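Local coordinates for SMC protein (Pyrococcus furiosus, PDB 3NWC) that forms the hinge domain of an SMC chromosome-partitioning protein, which mediates dimerization and binds DNA, at residues G129-V134 and R148-E153; R23-L28 and G87-L92. All coordinates share one frame; numbering follows the deposited sequence.

Overall arrangement
Two contacts sit on opposite sides of the centre of this hinge-domain chain, their centres 27 Å apart and their nearest atoms about 11 Å apart. Both segments of contact 2 come earlier in the chain than those of contact 1. Contact 2 sets the short helix 24-28 against strand 89-93, outermost within this chain in the three-stranded mixed sheet 36-39, 66-68, 89-93. Contact 1 joins the parallel strands 131-134 and 148-151, two inner strands of another, five-stranded sheet of the chain. Contact 2 borders the second subunit, with which strand 89-93 pairs; the segments of contact 1 touch no other chain. One contact packs behind the dimer seam, the other lies within the second sheet.

Contact 1 (G129-V134 and R148-E153); sequences GDTVIV and RMVTIE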
ATOM      1  N   GLY A 129       8.701 -12.752  -0.889  1.00 17.32           N
ATOM      2  CA  GLY A 129       8.998 -14.058  -1.481  1.00 16.59           C
ATOM      3  C   GLY A 129       9.107 -14.150  -2.989  1.00 21.40           C
ATOM      4  O   GLY A 129       9.760 -15.054  -3.507  1.00 25.00           O
ATOM      5  N   ASP A 130       8.466 -13.241  -3.714  1.00 17.52           N
ATOM      6  CA  ASP A 130       8.648 -13.237  -5.155  1.00 19.87           C
ATOM      7  C   ASP A 130       9.347 -11.984  -5.654  1.00 20.63           C
ATOM      8  O   ASP A 130       9.351 -11.711  -6.846  1.00 18.73           O
ATOM      9  CB  ASP A 130       7.328 -13.517  -5.900  1.00 26.62           C
ATOM     10  CG  ASP A 130       6.325 -12.369  -5.812  0.58 23.72           C
ATOM     11  OD1 ASP A 130       6.496 -11.438  -4.998  0.83 22.95           O
ATOM     12  OD2 ASP A 130       5.335 -12.410  -6.570  0.58 23.12           O
ATOM     13  N   THR A 131       9.977 -11.246  -4.737  1.00 16.06           N
ATOM     14  CA  THR A 131      10.749 -10.076  -5.138  1.00 15.97           C
ATOM     15  C   THR A 131      12.179 -10.424  -5.534  1.00 14.86           C
ATOM     16  O   THR A 131      12.892 -11.100  -4.808  1.00 16.73           O
ATOM     17  CB  THR A 131      10.788  -8.987  -4.033  1.00 16.81           C
ATOM     18  OG1 THR A 131       9.450  -8.639  -3.684  1.00 17.32           O
ATOM     19  CG2 THR A 131      11.500  -7.740  -4.535  1.00 16.97           C
ATOM     20  N   VAL A 132      12.586  -9.902  -6.681  1.00 17.66           N
ATOM     21  CA  VAL A 132      13.948 -10.015  -7.145  1.00 16.18           C
ATOM     22  C   VAL A 132      14.612  -8.655  -7.218  1.00 20.19           C
ATOM     23  O   VAL A 132      13.996  -7.657  -7.612  1.00 17.79           O
ATOM     24  CB  VAL A 132      13.966 -10.710  -8.536  1.00 24.30           C
ATOM     25  CG1 VAL A 132      15.374 -10.821  -9.064  1.00 28.37           C
ATOM     26  CG2 VAL A 132      13.303 -12.074  -8.436  1.00 22.47           C
ATOM     27  N   ILE A 133      15.878  -8.615  -6.808  1.00 22.88           N
ATOM     28  CA  ILE A 133      16.668  -7.397  -6.862  1.00 19.59           C
ATOM     29  C   ILE A 133      17.467  -7.402  -8.156  1.00 26.00           C
ATOM     30  O   ILE A 133      18.160  -8.379  -8.470  1.00 24.03           O
ATOM     31  CB  ILE A 133      17.626  -7.311  -5.667  1.00 17.18           C
ATOM     32  CG1 ILE A 133      16.845  -7.445  -4.353  1.00 19.73           C
ATOM     33  CG2 ILE A 133      18.424  -6.015  -5.710  1.00 19.76           C
ATOM     34  CD1 ILE A 133      17.726  -7.561  -3.117  1.00 18.09           C
ATOM     35  N   VAL A 134      17.336  -6.319  -8.912  1.00 22.75           N
ATOM     36  CA  VAL A 134      18.060  -6.127 -10.157  1.00 33.14           C
ATOM     37  C   VAL A 134      18.839  -4.810 -10.078  1.00 32.95           C
ATOM     38  O   VAL A 134      18.537  -3.947  -9.248  1.00 28.09           O
ATOM     39  CB  VAL A 134      17.106  -6.111 -11.362  1.00 27.60           C
ATOM     40  CG1 VAL A 134      16.199  -7.344 -11.333  1.00 31.00           C
ATOM     41  CG2 VAL A 134      16.266  -4.850 -11.358  1.00 30.36           C
ATOM     42  N   ARG A 148       8.234  -9.704  -9.961  1.00 20.30           N
ATOM     43  CA  ARG A 148       8.334  -8.557  -9.036  1.00 18.06           C
ATOM     44  C   ARG A 148       9.798  -8.187  -8.847  1.00 19.51           C
ATOM     45  O   ARG A 148      10.602  -9.011  -8.423  1.00 19.25           O
ATOM     46  CB  ARG A 148       7.668  -8.840  -7.688  1.00 17.23           C
ATOM     47  CG  ARG A 148       7.557  -7.597  -6.772  1.00 21.03           C
ATOM     48  CD  ARG A 148       6.800  -7.909  -5.482  1.00 24.19           C
ATOM     49  NE  ARG A 148       6.148  -6.721  -4.912  1.00 21.32           N
ATOM     50  CZ  ARG A 148       6.643  -5.995  -3.912  1.00 29.44           C
ATOM     51  NH1 ARG A 148       7.801  -6.322  -3.356  1.00 19.55           N
ATOM     52  NH2 ARG A 148       5.969  -4.940  -3.464  1.00 25.03           N
HETATM   53  N   MSE A 149      10.145  -6.937  -9.157  1.00 17.76           N
HETATM   54  CA  MSE A 149      11.533  -6.501  -9.090  1.00 16.85           C
HETATM   55  C   MSE A 149      11.676  -5.187  -8.328  1.00 20.10           C
HETATM   56  O   MSE A 149      10.787  -4.338  -8.338  1.00 21.20           O
HETATM   57  CB  MSE A 149      12.112  -6.326 -10.493  1.00 19.09           C
HETATM   58  CG  MSE A 149      12.159  -7.614 -11.308  1.00 28.05           C
HETATM   59 SE   MSE A 149      12.444  -7.193 -13.186  0.86 30.21          SE
HETATM   60  CE  MSE A 149      10.755  -6.283 -13.540  0.84 27.95           C
ATOM     61  N   VAL A 150      12.816  -5.025  -7.679  1.00 16.96           N
ATOM     62  CA  VAL A 150      13.155  -3.737  -7.093  1.00 15.88           C
ATOM     63  C   VAL A 150      14.568  -3.448  -7.577  1.00 17.32           C
ATOM     64  O   VAL A 150      15.391  -4.354  -7.624  1.00 18.45           O
ATOM     65  CB  VAL A 150      13.053  -3.765  -5.551  1.00 17.55           C
ATOM     66  CG1 VAL A 150      13.957  -4.871  -4.942  1.00 18.58           C
ATOM     67  CG2 VAL A 150      13.376  -2.410  -4.970  1.00 17.46           C
ATOM     68  N   THR A 151      14.841  -2.219  -7.991  1.00 20.43           N
ATOM     69  CA  THR A 151      16.206  -1.887  -8.404  1.00 23.81           C
ATOM     70  C   THR A 151      17.006  -1.487  -7.185  1.00 21.43           C
ATOM     71  O   THR A 151      16.444  -1.129  -6.160  1.00 22.54           O
ATOM     72  CB  THR A 151      16.271  -0.761  -9.451  1.00 20.83           C
ATOM     73  OG1 THR A 151      15.890   0.488  -8.855  1.00 22.06           O
ATOM     74  CG2 THR A 151      15.369  -1.075 -10.632  1.00 21.30           C
ATOM     75  N   ILE A 152      18.326  -1.550  -7.297  1.00 21.49           N
ATOM     76  CA  ILE A 152      19.183  -1.211  -6.183  1.00 20.50           C
ATOM     77  C   ILE A 152      18.958   0.238  -5.754  1.00 18.56           C
ATOM     78  O   ILE A 152      19.145   0.578  -4.600  1.00 20.15           O
ATOM     79  CB  ILE A 152      20.669  -1.423  -6.534  1.00 21.69           C
ATOM     80  CG1 ILE A 152      21.002  -2.911  -6.485  1.00 33.64           C
ATOM     81  CG2 ILE A 152      21.559  -0.696  -5.546  1.00 34.34           C
ATOM     82  CD1 ILE A 152      21.151  -3.434  -5.071  1.00 37.21           C
ATOM     83  N   GLU A 153      18.535   1.075  -6.695  1.00 21.39           N
ATOM     84  CA  GLU A 153      18.353   2.497  -6.417  1.00 19.84           C
ATOM     85  C   GLU A 153      16.926   2.854  -6.028  1.00 20.78           C
ATOM     86  O   GLU A 153      16.629   4.014  -5.720  1.00 23.98           O
ATOM     87  CB  GLU A 153      18.835   3.337  -7.596  1.00 25.69           C
ATOM     88  CG  GLU A 153      20.352   3.296  -7.756  1.00 29.45           C
ATOM     89  CD  GLU A 153      21.076   3.657  -6.470  0.58 31.45           C
ATOM     90  OE1 GLU A 153      20.461   4.314  -5.604  0.28 30.17           O
ATOM     91  OE2 GLU A 153      22.258   3.286  -6.321  0.28 31.90           O
TER
HETATM   92  O   HOH W   1       8.253 -12.502  -9.135  1.00 26.66           O
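Arg-148 reaches over to Thr-131 on the neighbouring strand: its NH1 gives OG1 a hydrogen bond of 2.9 Å, with OG1 at the edge of the guanidinium and only 7° out of its plane. CG stands anti to the backbone N (chi1 -171°), and the chain runs extended to NE, passing Asp-130, whose OD1 lies 3.6 Å from Arg-148 CD. NH1 also bonds Ala-58 O, in helix 52-59; an alanine in place of Arg-148 would probably leave both Thr-131 OG1 and that carbonyl without this donor and let the threonine hydroxyl turn more easily. These side chains ride on two adjacent inner strands, parallel to each other, of a mixed five-stranded sheet, pinned by backbone bonds such as Val-150 N to Val-132 O at 2.9 Å. On the face shared with Arg-148, Ile-133 and Val-150 run alongside each other in the same direction, CG1 to CG1 3.9 Å, and Thr-131 CG2 meets Val-150 CG1 at 3.8 Å; helix 52-59 packs over Val-150. The other face carries Val-134, which sets CG1 4.0 Å from CG of selenomethionine Met-149 and CG2 3.9 Å from Thr-151 CG2. At the N-terminal ends of the two strands, a water links Asp-130 O to Arg-148 N.

Contact 2 (R23-L28 and G87-L92); sequences RAAEEL and GRLTFL
Leu-28 and Leu-89 meet tip to tip, CD1 to CD1 at 3.6 Å, and this methyl pair is the closest approach between helix 24-28 and strand 89-92. The aliphatic packing continues toward the start of the helix. There Leu-89 CD1 lies 4.3 Å from Ala-24 CB and 4.0 Å from the backbone N of Ala-25, so one leucine methyl serves three helix residues. The alanines' short side chains let this methyl come up close to the helix backbone.

The aromatic part of the contact is an edge approach. Leu-28 CD1 lies near the plane of the Phe-91 ring, 3.7 Å from CE1 and 3.9 Å from CZ, so the methyl meets the ring's rim. Helix 71-83 packs on the same phenylalanine through Ala-74, Ala-77 and Ile-78.

A polar link between the two segments runs through Asn-22, just before the helix, its OD1 taking a bond from Ala-24 N and its ND2 giving one to Arg-88 O. Residues Leu-89 to Phe-91 also pair antiparallel with a strand of the second subunit, carrying the sheet across the hinge dimer interface.

Between the segments themselves, then, the helix is held to this interface strand by apolar contacts, which depend on close fit and set no direction as a polar bond would.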
ATOM      1  N   ARG A  23       1.729   3.911  15.336  1.00 47.67           N
ATOM      2  CA  ARG A  23       2.453   3.279  16.442  1.00 48.48           C
ATOM      3  C   ARG A  23       1.535   2.438  17.333  1.00 44.89           C
ATOM      4  O   ARG A  23       1.919   2.034  18.436  1.00 42.80           O
ATOM      5  CB  ARG A  23       3.190   4.333  17.277  1.00 54.43           C
ATOM      6  CG  ARG A  23       4.213   3.768  18.253  1.00 53.90           C
ATOM      7  CD  ARG A  23       4.856   4.872  19.087  1.00 60.87           C
ATOM      8  NE  ARG A  23       5.922   5.564  18.366  1.00 56.40           N
ATOM      9  CZ  ARG A  23       5.725   6.540  17.486  1.00 60.07           C
ATOM     10  NH1 ARG A  23       4.493   6.942  17.201  1.00 59.31           N
ATOM     11  NH2 ARG A  23       6.760   7.112  16.884  1.00 50.82           N
ATOM     12  N   ALA A  24       0.330   2.167  16.843  1.00 38.47           N
ATOM     13  CA  ALA A  24      -0.648   1.380  17.590  1.00 36.87           C
ATOM     14  C   ALA A  24      -0.154  -0.031  17.879  1.00 32.38           C
ATOM     15  O   ALA A  24      -0.611  -0.667  18.825  1.00 30.86           O
ATOM     16  CB  ALA A  24      -1.968   1.326  16.849  1.00 37.88           C
ATOM     17  N   ALA A  25       0.768  -0.524  17.060  1.00 37.16           N
ATOM     18  CA  ALA A  25       1.309  -1.860  17.262  1.00 33.83           C
ATOM     19  C   ALA A  25       1.896  -1.983  18.661  1.00 39.03           C
ATOM     20  O   ALA A  25       1.811  -3.037  19.290  1.00 36.80           O
ATOM     21  CB  ALA A  25       2.355  -2.188  16.209  1.00 36.06           C
ATOM     22  N   GLU A  26       2.482  -0.891  19.146  1.00 37.37           N
ATOM     23  CA  GLU A  26       3.071  -0.862  20.479  1.00 35.81           C
ATOM     24  C   GLU A  26       2.021  -0.995  21.582  1.00 38.60           C
ATOM     25  O   GLU A  26       2.234  -1.705  22.565  1.00 48.66           O
ATOM     26  CB  GLU A  26       3.894   0.418  20.675  1.00 40.05           C
ATOM     27  CG  GLU A  26       5.088   0.520  19.740  1.00 47.60           C
ATOM     28  CD  GLU A  26       5.925  -0.745  19.739  0.28 46.25           C
ATOM     29  OE1 GLU A  26       6.544  -1.050  20.781  0.50 45.65           O
ATOM     30  OE2 GLU A  26       5.955  -1.441  18.700  0.67 44.81           O
ATOM     31  N   GLU A  27       0.896  -0.307  21.418  1.00 32.87           N
ATOM     32  CA  GLU A  27      -0.206  -0.387  22.374  1.00 40.09           C
ATOM     33  C   GLU A  27      -0.829  -1.787  22.416  1.00 45.86           C
ATOM     34  O   GLU A  27      -1.399  -2.181  23.432  1.00 44.92           O
ATOM     35  CB  GLU A  27      -1.275   0.668  22.055  1.00 37.45           C
ATOM     36  CG  GLU A  27      -1.556   1.652  23.191  1.00 51.04           C
ATOM     37  CD  GLU A  27      -2.765   1.263  24.028  0.28 45.27           C
ATOM     38  OE1 GLU A  27      -3.545   0.391  23.591  0.50 54.38           O
ATOM     39  OE2 GLU A  27      -2.938   1.833  25.124  0.81 58.69           O
ATOM     40  N   LEU A  28      -0.715  -2.536  21.319  1.00 40.21           N
ATOM     41  CA  LEU A  28      -1.243  -3.903  21.269  1.00 36.00           C
ATOM     42  C   LEU A  28      -0.496  -4.862  22.192  1.00 43.38           C
ATOM     43  O   LEU A  28      -1.073  -5.826  22.691  1.00 41.68           O
ATOM     44  CB  LEU A  28      -1.214  -4.465  19.838  1.00 36.26           C
ATOM     45  CG  LEU A  28      -2.421  -4.244  18.928  1.00 31.09           C
ATOM     46  CD1 LEU A  28      -2.202  -4.943  17.594  1.00 28.05           C
ATOM     47  CD2 LEU A  28      -3.706  -4.739  19.584  1.00 30.26           C
ATOM     48  N   GLY A  87      -6.850   3.582  15.682  1.00 21.18           N
ATOM     49  CA  GLY A  87      -6.671   3.547  14.243  1.00 21.01           C
ATOM     50  C   GLY A  87      -6.668   2.139  13.682  1.00 18.18           C
ATOM     51  O   GLY A  87      -7.281   1.237  14.242  1.00 18.27           O
ATOM     52  N   ARG A  88      -5.963   1.959  12.568  1.00 14.61           N
ATOM     53  CA  ARG A  88      -5.995   0.700  11.828  1.00 18.16           C
ATOM     54  C   ARG A  88      -4.641   0.022  11.719  1.00 16.14           C
ATOM     55  O   ARG A  88      -3.605   0.681  11.700  1.00 18.40           O
ATOM     56  CB  ARG A  88      -6.556   0.931  10.423  1.00 16.78           C
ATOM     57  CG  ARG A  88      -8.045   1.236  10.445  1.00 17.20           C
ATOM     58  CD  ARG A  88      -8.524   1.757   9.124  1.00 17.79           C
ATOM     59  NE  ARG A  88      -8.522   0.763   8.030  1.00 16.55           N
ATOM     60  CZ  ARG A  88      -9.542  -0.055   7.747  1.00 15.45           C
ATOM     61  NH1 ARG A  88     -10.632  -0.076   8.500  1.00 15.40           N
ATOM     62  NH2 ARG A  88      -9.475  -0.871   6.704  1.00 18.94           N
ATOM     63  N   LEU A  89      -4.670  -1.309  11.657  1.00 17.38           N
ATOM     64  CA  LEU A  89      -3.493  -2.106  11.325  1.00 18.19           C
ATOM     65  C   LEU A  89      -3.862  -3.225  10.370  1.00 17.92           C
ATOM     66  O   LEU A  89      -5.019  -3.638  10.299  1.00 14.39           O
ATOM     67  CB  LEU A  89      -2.881  -2.731  12.583  1.00 19.75           C
ATOM     68  CG  LEU A  89      -2.320  -1.781  13.644  1.00 21.38           C
ATOM     69  CD1 LEU A  89      -1.936  -2.560  14.907  1.00 22.40           C
ATOM     70  CD2 LEU A  89      -1.136  -0.957  13.122  1.00 21.52           C
ATOM     71  N   THR A  90      -2.856  -3.705   9.639  1.00 17.06           N
ATOM     72  CA  THR A  90      -2.963  -4.860   8.772  1.00 16.28           C
ATOM     73  C   THR A  90      -2.274  -6.028   9.454  1.00 17.36           C
ATOM     74  O   THR A  90      -1.115  -5.919   9.879  1.00 17.19           O
ATOM     75  CB  THR A  90      -2.294  -4.588   7.416  1.00 20.73           C
ATOM     76  OG1 THR A  90      -2.967  -3.497   6.781  1.00 20.26           O
ATOM     77  CG2 THR A  90      -2.388  -5.818   6.514  1.00 16.59           C
ATOM     78  N   PHE A  91      -3.001  -7.136   9.584  1.00 15.56           N
ATOM     79  CA  PHE A  91      -2.486  -8.304  10.298  1.00 18.13           C
ATOM     80  C   PHE A  91      -2.175  -9.438   9.346  1.00 17.32           C
ATOM     81  O   PHE A  91      -2.924  -9.664   8.388  1.00 18.25           O
ATOM     82  CB  PHE A  91      -3.509  -8.750  11.337  1.00 18.03           C
ATOM     83  CG  PHE A  91      -3.775  -7.709  12.393  1.00 18.83           C
ATOM     84  CD1 PHE A  91      -2.969  -7.627  13.521  1.00 20.41           C
ATOM     85  CD2 PHE A  91      -4.813  -6.799  12.246  1.00 18.12           C
ATOM     86  CE1 PHE A  91      -3.205  -6.659  14.492  1.00 20.91           C
ATOM     87  CE2 PHE A  91      -5.054  -5.829  13.209  1.00 18.22           C
ATOM     88  CZ  PHE A  91      -4.247  -5.762  14.339  1.00 19.11           C
ATOM     89  N   LEU A  92      -1.078 -10.148   9.619  1.00 16.23           N
ATOM     90  CA  LEU A  92      -0.657 -11.300   8.818  1.00 17.79           C
ATOM     91  C   LEU A  92      -0.736 -12.584   9.655  1.00 16.74           C
ATOM     92  O   LEU A  92       0.156 -12.858  10.458  1.00 20.92           O
ATOM     93  CB  LEU A  92       0.770 -11.095   8.309  1.00 16.54           C
ATOM     94  CG  LEU A  92       1.055  -9.746   7.629  1.00 17.14           C
ATOM     95  CD1 LEU A  92       2.478  -9.718   7.096  1.00 15.10           C
ATOM     96  CD2 LEU A  92       0.072  -9.502   6.498  1.00 19.56           C
TER